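Local structure of succinate-semialdehyde dehydrogenase (Streptococcus pyogenes MGAS1882, 4OGD) at residues Q51-R61 against L170-A178; P134-F142 against H156-F167. The protein probably oxidises succinic semialdehyde to succinate with NADP+ as the cofactor, as a member of the aldehyde dehydrogenase family. All coordinates share one frame; numbering follows the deposited sequence.

Contact 1 of 2, residues Q51-R61 against L170-A178; sequences QLHQVANILRR and LVLEAGAEA
Q51 reaches from helix 45-61 over the turn that follows helix 161-173. Its CB stands beside the A174 carbonyl oxygen, Q51 CG lies 3.9 Å from G175 C, and CD rests near A176 CA. At the tip, Q51 OE1 lies 3.4 Å from A176 CA, while NE2 approaches the G175 carbonyl too poorly angled for a hydrogen bond. Q51 OE1 accepts a hydrogen bond from a water at 2.7 Å, and that water takes the N-H of E177, its oxygen 2.9 Å from E177 N. The chain's exit from the helix here is a Schellman motif, leading on to strand 181-183 of the Rossmann-type sheet. G175 has a positive phi (101°), a region glycine enters readily because it has no side chain to strike the carbonyl before it. A174 is small enough for V55 CG2 to close to 3.5 Å from A174 CB. L170 carries its CG anti to the backbone N (chi1 166°), and the fork beyond puts L170 CD1 3.5 Å from I58 CG2 and CD2 against V55 CG1 and L59 CD2. At the exposed end of the contact R61 NH2 forms a salt bridge with E173 OE2 at 2.7 Å, in the guanidinium plane but 33° out of the carboxylate plane, on the syn side of the carboxylate.

Contact 2 of 2, residues P134-F142 against H156-F167; sequences PYYQIMRVF and HASICPRSAQSF
F167 pushes its ring between Y135 and F142, forming an aromatic cluster between helices of two successive beta-alpha-beta crossovers of the Rossmann-type domain. The helices, 136-142 and 161-167, run in roughly the same direction with axes that come no nearer than 11.4 Å, a gap wide enough to take a large ring. With chi1 at -165° the F167 ring swings away from the backbone N, across to helix 136-142. There it presents its edge twice: edge-to-face to Y135, planes at 61°, with F167 CD2 3.5 Å from Y135 CE2, and in an offset edge-to-face pair to F142, planes at 83°. One face of F167 is taken by I138, whose CG2 stands 3.5 Å from the ring centroid in a CH-pi contact; a beta-branched residue can supply that methyl while its other arm, CD1, meets the edge of H156. M139 SD lies at the edge of the F167 ring, a Met-aromatic contact. Tyrosine suits position 135 because its hydroxyl can also bond: Y135 OH donates to S166 OG at 2.7 Å. H156 accepts the A157 N-H on ND1, which leaves NE2 as the donor; H156 NE2 meets P134 O at 2.9 Å, almost straight, in the carbonyl plane and on a lone pair.

Helix 161-173 serves both contacts: its N-terminal part faces 134-142 in contact 2, its C-terminal end meets helix 45-61 in contact 1. Contact 2 is wholly buried, about 11 Å from the chain centre, and relies on aromatic rings, aliphatic and sulfur groups, and hydrogen bonds without a salt bridge across its segments. Contact 1, about 22 Å from that centre, keeps an aliphatic interior but ends at its margin in a salt bridge and a water bridge, chemistry suited to the surface. The two contacts join: V171 CG2 is 3.7 Å from F142 CZ, while M139 CE touches both V55 and L59. Helix 136-148 therefore packs against both helix 45-61 and helix 161-173, and I181 of strand 181-183 lies against I138, F142 and F167.

Contact 1 of 2, residues Q51-R61 against L170-A178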
# COMPACT_ATOMS: atom_id res chain seq x y z
N GLN A 51 5.61 -0.21 28.10
CA GLN A 51 4.72 0.94 28.08
C GLN A 51 3.37 0.61 27.43
O GLN A 51 2.33 1.08 27.89
CB GLN A 51 5.40 2.12 27.37
CG GLN A 51 6.54 2.73 28.19
CD GLN A 51 7.58 3.42 27.34
OE1 GLN A 51 7.38 3.61 26.14
NE2 GLN A 51 8.71 3.77 27.95
N LEU A 52 3.39 -0.20 26.38
CA LEU A 52 2.14 -0.61 25.73
C LEU A 52 1.30 -1.53 26.63
O LEU A 52 0.08 -1.41 26.69
CB LEU A 52 2.42 -1.26 24.37
CG LEU A 52 1.20 -1.52 23.48
CD1 LEU A 52 0.40 -0.24 23.25
CD2 LEU A 52 1.64 -2.14 22.16
N HIS A 53 1.96 -2.44 27.34
CA HIS A 53 1.26 -3.19 28.37
C HIS A 53 0.66 -2.26 29.43
O HIS A 53 -0.43 -2.53 29.94
CB HIS A 53 2.19 -4.21 29.02
CG HIS A 53 2.40 -5.45 28.20
ND1 HIS A 53 1.35 -6.21 27.74
CD2 HIS A 53 3.52 -6.08 27.79
CE1 HIS A 53 1.82 -7.25 27.07
NE2 HIS A 53 3.14 -7.19 27.09
N GLN A 54 1.35 -1.17 29.77
CA GLN A 54 0.86 -0.25 30.79
C GLN A 54 -0.33 0.54 30.27
O GLN A 54 -1.24 0.89 31.03
CB GLN A 54 1.99 0.68 31.30
CG GLN A 54 1.59 1.59 32.48
CD GLN A 54 1.14 0.82 33.73
OE1 GLN A 54 1.44 -0.35 33.89
NE2 GLN A 54 0.40 1.49 34.60
N VAL A 55 -0.34 0.82 28.97
CA VAL A 55 -1.50 1.44 28.36
C VAL A 55 -2.73 0.55 28.58
O VAL A 55 -3.78 1.03 29.01
CB VAL A 55 -1.31 1.70 26.84
CG1 VAL A 55 -2.63 2.06 26.19
CG2 VAL A 55 -0.30 2.81 26.63
N ALA A 56 -2.57 -0.74 28.32
CA ALA A 56 -3.64 -1.71 28.55
C ALA A 56 -4.03 -1.74 30.03
O ALA A 56 -5.22 -1.79 30.37
CB ALA A 56 -3.21 -3.10 28.09
N ASN A 57 -3.03 -1.69 30.90
CA ASN A 57 -3.26 -1.70 32.35
C ASN A 57 -4.09 -0.51 32.83
O ASN A 57 -5.02 -0.66 33.63
CB ASN A 57 -1.90 -1.71 33.06
CG ASN A 57 -2.00 -2.09 34.53
OD1 ASN A 57 -1.46 -1.40 35.39
ND2 ASN A 57 -2.66 -3.20 34.82
N ILE A 58 -3.76 0.68 32.34
CA ILE A 58 -4.50 1.88 32.70
C ILE A 58 -5.91 1.87 32.12
O ILE A 58 -6.86 2.32 32.76
CB ILE A 58 -3.75 3.16 32.28
CG1 ILE A 58 -2.42 3.25 33.03
CG2 ILE A 58 -4.61 4.40 32.54
CD1 ILE A 58 -1.47 4.29 32.44
N LEU A 59 -6.05 1.33 30.91
CA LEU A 59 -7.38 1.15 30.33
C LEU A 59 -8.25 0.23 31.18
O LEU A 59 -9.44 0.50 31.39
CB LEU A 59 -7.28 0.64 28.89
CG LEU A 59 -6.93 1.71 27.86
CD1 LEU A 59 -6.67 1.04 26.51
CD2 LEU A 59 -8.05 2.75 27.73
N ARG A 60 -7.65 -0.85 31.70
CA ARG A 60 -8.36 -1.73 32.63
C ARG A 60 -8.78 -0.99 33.89
O ARG A 60 -9.93 -1.06 34.32
CB ARG A 60 -7.49 -2.93 33.03
CG ARG A 60 -7.35 -4.02 31.99
CD ARG A 60 -6.60 -5.21 32.59
NE ARG A 60 -6.54 -6.33 31.65
CZ ARG A 60 -5.53 -6.57 30.81
NH1 ARG A 60 -4.47 -5.79 30.81
NH2 ARG A 60 -5.59 -7.60 29.99
N ARG A 61 -7.82 -0.29 34.49
CA ARG A 61 -8.04 0.43 35.74
C ARG A 61 -9.13 1.50 35.61
O ARG A 61 -9.99 1.67 36.49
CB ARG A 61 -6.73 1.08 36.19
CG ARG A 61 -6.78 1.68 37.60
CD ARG A 61 -5.56 2.54 37.85
NE ARG A 61 -5.66 3.79 37.10
CZ ARG A 61 -4.63 4.56 36.77
NH1 ARG A 61 -3.39 4.19 37.10
NH2 ARG A 61 -4.83 5.69 36.08
N LEU A 170 -3.45 9.27 27.99
CA LEU A 170 -3.30 7.88 28.39
C LEU A 170 -1.90 7.35 28.11
O LEU A 170 -1.27 6.71 28.97
CB LEU A 170 -4.34 7.02 27.65
CG LEU A 170 -4.20 5.50 27.64
CD1 LEU A 170 -4.37 4.92 29.04
CD2 LEU A 170 -5.21 4.86 26.68
N VAL A 171 -1.42 7.59 26.90
CA VAL A 171 -0.13 7.07 26.47
C VAL A 171 1.02 7.71 27.26
O VAL A 171 1.98 7.04 27.64
CB VAL A 171 0.04 7.22 24.94
CG1 VAL A 171 1.47 6.98 24.50
CG2 VAL A 171 -0.91 6.26 24.23
N LEU A 172 0.91 9.01 27.53
CA LEU A 172 1.86 9.70 28.39
C LEU A 172 1.80 9.16 29.82
O LEU A 172 2.84 8.93 30.45
CB LEU A 172 1.60 11.20 28.37
CG LEU A 172 1.89 11.86 27.02
CD1 LEU A 172 1.25 13.24 26.98
CD2 LEU A 172 3.39 11.96 26.79
N GLU A 173 0.59 8.94 30.32
CA GLU A 173 0.41 8.38 31.66
C GLU A 173 1.07 7.01 31.80
O GLU A 173 1.60 6.68 32.87
CB GLU A 173 -1.08 8.28 32.03
CG GLU A 173 -1.30 7.92 33.51
CD GLU A 173 -2.77 7.80 33.88
OE1 GLU A 173 -3.64 8.01 33.01
OE2 GLU A 173 -3.05 7.49 35.07
N ALA A 174 1.06 6.24 30.72
CA ALA A 174 1.65 4.91 30.70
C ALA A 174 3.18 4.93 30.68
O ALA A 174 3.82 3.88 30.77
CB ALA A 174 1.11 4.10 29.52
N GLY A 175 3.75 6.12 30.54
CA GLY A 175 5.20 6.26 30.61
C GLY A 175 5.91 6.38 29.28
O GLY A 175 7.13 6.47 29.23
N ALA A 176 5.15 6.39 28.18
CA ALA A 176 5.74 6.52 26.86
C ALA A 176 6.33 7.91 26.70
O ALA A 176 5.80 8.88 27.25
CB ALA A 176 4.68 6.27 25.78
N GLU A 177 7.43 8.02 25.96
CA GLU A 177 8.07 9.31 25.76
C GLU A 177 7.13 10.24 24.99
O GLU A 177 6.39 9.79 24.12
CB GLU A 177 9.40 9.16 25.01
CG GLU A 177 10.11 10.49 24.81
CD GLU A 177 11.56 10.35 24.43
OE1 GLU A 177 12.14 9.26 24.64
OE2 GLU A 177 12.12 11.35 23.93
N ALA A 178 7.14 11.52 25.36
CA ALA A 178 6.40 12.53 24.63
C ALA A 178 6.72 12.44 23.14
O ALA A 178 7.89 12.41 22.74
CB ALA A 178 6.71 13.92 25.17
O HOH W 1 8.72 5.64 24.88

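Contact 2 of 2, residues P134-F142 against H156-F167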
# COMPACT_ATOMS: atom_id res chain seq x y z
N PRO A 134 -14.04 5.62 18.59
CA PRO A 134 -13.01 6.65 18.84
C PRO A 134 -11.71 6.11 19.43
O PRO A 134 -10.66 6.70 19.21
CB PRO A 134 -13.69 7.59 19.84
CG PRO A 134 -15.14 7.32 19.73
CD PRO A 134 -15.26 5.86 19.38
N TYR A 135 -11.78 5.01 20.17
CA TYR A 135 -10.58 4.43 20.77
C TYR A 135 -10.02 3.26 19.96
O TYR A 135 -8.82 3.21 19.69
CB TYR A 135 -10.82 4.04 22.24
CG TYR A 135 -10.26 5.07 23.18
CD1 TYR A 135 -10.66 6.39 23.10
CD2 TYR A 135 -9.29 4.74 24.13
CE1 TYR A 135 -10.14 7.35 23.94
CE2 TYR A 135 -8.76 5.70 24.98
CZ TYR A 135 -9.19 7.01 24.87
OH TYR A 135 -8.66 7.99 25.70
N TYR A 136 -10.89 2.33 19.60
CA TYR A 136 -10.51 1.14 18.84
C TYR A 136 -9.82 1.49 17.53
O TYR A 136 -8.82 0.87 17.19
CB TYR A 136 -11.75 0.25 18.63
CG TYR A 136 -11.68 -0.79 17.54
CD1 TYR A 136 -10.97 -1.98 17.71
CD2 TYR A 136 -12.37 -0.60 16.35
CE1 TYR A 136 -10.95 -2.95 16.70
CE2 TYR A 136 -12.34 -1.55 15.35
CZ TYR A 136 -11.63 -2.73 15.53
OH TYR A 136 -11.61 -3.67 14.52
N GLN A 137 -10.33 2.50 16.81
CA GLN A 137 -9.69 2.85 15.54
C GLN A 137 -8.31 3.47 15.74
O GLN A 137 -7.44 3.34 14.88
CB GLN A 137 -10.56 3.77 14.67
CG GLN A 137 -11.98 3.29 14.38
CD GLN A 137 -12.07 1.96 13.69
OE1 GLN A 137 -11.10 1.45 13.12
NE2 GLN A 137 -13.27 1.38 13.71
N ILE A 138 -8.08 4.14 16.87
CA ILE A 138 -6.72 4.60 17.18
C ILE A 138 -5.83 3.42 17.53
O ILE A 138 -4.72 3.27 17.01
CB ILE A 138 -6.67 5.60 18.35
CG1 ILE A 138 -7.55 6.82 18.09
CG2 ILE A 138 -5.23 6.05 18.58
CD1 ILE A 138 -7.67 7.73 19.32
N MET A 139 -6.31 2.56 18.43
CA MET A 139 -5.47 1.49 18.95
C MET A 139 -5.02 0.54 17.85
O MET A 139 -3.89 0.03 17.89
CB MET A 139 -6.19 0.73 20.08
CG MET A 139 -5.27 -0.24 20.84
SD MET A 139 -3.95 0.63 21.71
CE MET A 139 -4.83 1.02 23.21
N ARG A 140 -5.87 0.32 16.85
CA ARG A 140 -5.54 -0.57 15.74
C ARG A 140 -4.26 -0.16 15.04
O ARG A 140 -3.53 -1.02 14.54
CB ARG A 140 -6.69 -0.65 14.72
CG ARG A 140 -7.87 -1.50 15.18
CD ARG A 140 -8.69 -2.10 14.04
NE ARG A 140 -8.83 -1.23 12.87
CZ ARG A 140 -9.90 -1.20 12.08
NH1 ARG A 140 -10.96 -1.97 12.32
NH2 ARG A 140 -9.93 -0.37 11.04
N VAL A 141 -3.99 1.14 15.00
CA VAL A 141 -2.79 1.62 14.33
C VAL A 141 -1.71 2.10 15.29
O VAL A 141 -0.53 1.97 14.97
CB VAL A 141 -3.10 2.71 13.27
CG1 VAL A 141 -3.92 2.11 12.16
CG2 VAL A 141 -3.82 3.89 13.88
N PHE A 142 -2.09 2.64 16.45
CA PHE A 142 -1.07 3.05 17.41
C PHE A 142 -0.25 1.86 17.92
O PHE A 142 0.98 1.93 17.98
CB PHE A 142 -1.68 3.81 18.59
CG PHE A 142 -0.70 4.05 19.70
CD1 PHE A 142 0.34 4.95 19.54
CD2 PHE A 142 -0.79 3.33 20.89
CE1 PHE A 142 1.27 5.16 20.56
CE2 PHE A 142 0.14 3.53 21.90
CZ PHE A 142 1.16 4.44 21.74
N HIS A 156 -8.15 13.38 14.65
CA HIS A 156 -9.39 12.68 14.97
C HIS A 156 -10.60 13.47 14.50
O HIS A 156 -10.47 14.61 14.05
CB HIS A 156 -9.48 12.44 16.49
CG HIS A 156 -10.06 11.11 16.85
ND1 HIS A 156 -11.13 10.56 16.19
CD2 HIS A 156 -9.70 10.21 17.80
CE1 HIS A 156 -11.41 9.37 16.71
NE2 HIS A 156 -10.56 9.14 17.70
N ALA A 157 -11.78 12.86 14.58
CA ALA A 157 -13.03 13.50 14.19
C ALA A 157 -13.30 14.75 15.01
O ALA A 157 -12.96 14.80 16.20
CB ALA A 157 -14.19 12.53 14.34
N SER A 158 -13.91 15.74 14.38
CA SER A 158 -14.21 17.00 15.06
C SER A 158 -15.13 16.82 16.26
O SER A 158 -15.10 17.61 17.21
CB SER A 158 -14.85 17.99 14.08
OG SER A 158 -16.11 17.54 13.64
N ILE A 159 -15.95 15.77 16.23
CA ILE A 159 -16.92 15.56 17.31
C ILE A 159 -16.43 14.66 18.44
O ILE A 159 -17.14 14.47 19.43
CB ILE A 159 -18.27 15.02 16.78
CG1 ILE A 159 -18.11 13.64 16.15
CG2 ILE A 159 -18.89 16.03 15.82
CD1 ILE A 159 -19.40 12.85 16.07
N CYS A 160 -15.22 14.10 18.33
CA CYS A 160 -14.69 13.36 19.48
C CYS A 160 -13.34 13.89 19.99
O CYS A 160 -12.36 13.15 20.12
CB CYS A 160 -14.69 11.84 19.25
SG CYS A 160 -13.74 11.25 17.84
N PRO A 161 -13.29 15.19 20.31
CA PRO A 161 -12.00 15.76 20.72
C PRO A 161 -11.56 15.32 22.12
O PRO A 161 -10.36 15.27 22.35
CB PRO A 161 -12.27 17.27 20.68
CG PRO A 161 -13.74 17.39 20.96
CD PRO A 161 -14.38 16.18 20.37
N ARG A 162 -12.49 15.01 23.02
CA ARG A 162 -12.07 14.53 24.34
C ARG A 162 -11.49 13.12 24.24
O ARG A 162 -10.50 12.80 24.90
CB ARG A 162 -13.22 14.58 25.35
CG ARG A 162 -12.83 14.12 26.75
CD ARG A 162 -11.72 14.95 27.39
NE ARG A 162 -11.41 14.40 28.71
CZ ARG A 162 -10.19 14.15 29.17
NH1 ARG A 162 -9.12 14.45 28.44
NH2 ARG A 162 -10.05 13.62 30.37
N SER A 163 -12.09 12.28 23.40
CA SER A 163 -11.54 10.95 23.14
C SER A 163 -10.11 11.08 22.64
O SER A 163 -9.20 10.40 23.12
CB SER A 163 -12.40 10.19 22.12
OG SER A 163 -13.74 10.02 22.58
N ALA A 164 -9.90 11.99 21.68
CA ALA A 164 -8.60 12.16 21.05
C ALA A 164 -7.58 12.69 22.03
O ALA A 164 -6.45 12.20 22.10
CB ALA A 164 -8.72 13.11 19.87
N GLN A 165 -7.97 13.71 22.78
CA GLN A 165 -7.06 14.31 23.75
C GLN A 165 -6.69 13.32 24.86
O GLN A 165 -5.53 13.20 25.24
CB GLN A 165 -7.72 15.54 24.36
CG GLN A 165 -6.96 16.12 25.54
CD GLN A 165 -7.75 17.20 26.24
OE1 GLN A 165 -8.76 16.94 26.90
NE2 GLN A 165 -7.29 18.45 26.11
N SER A 166 -7.69 12.60 25.37
CA SER A 166 -7.45 11.65 26.45
C SER A 166 -6.61 10.47 26.01
O SER A 166 -5.95 9.84 26.83
CB SER A 166 -8.78 11.16 27.04
OG SER A 166 -9.57 10.48 26.08
N PHE A 167 -6.62 10.14 24.71
CA PHE A 167 -5.80 9.03 24.25
C PHE A 167 -4.32 9.40 24.36
O PHE A 167 -3.50 8.60 24.85
CB PHE A 167 -6.15 8.61 22.81
CG PHE A 167 -5.59 7.26 22.44
CD1 PHE A 167 -4.25 7.11 22.07
CD2 PHE A 167 -6.39 6.12 22.48
CE1 PHE A 167 -3.73 5.86 21.75
CE2 PHE A 167 -5.89 4.88 22.16
CZ PHE A 167 -4.56 4.75 21.78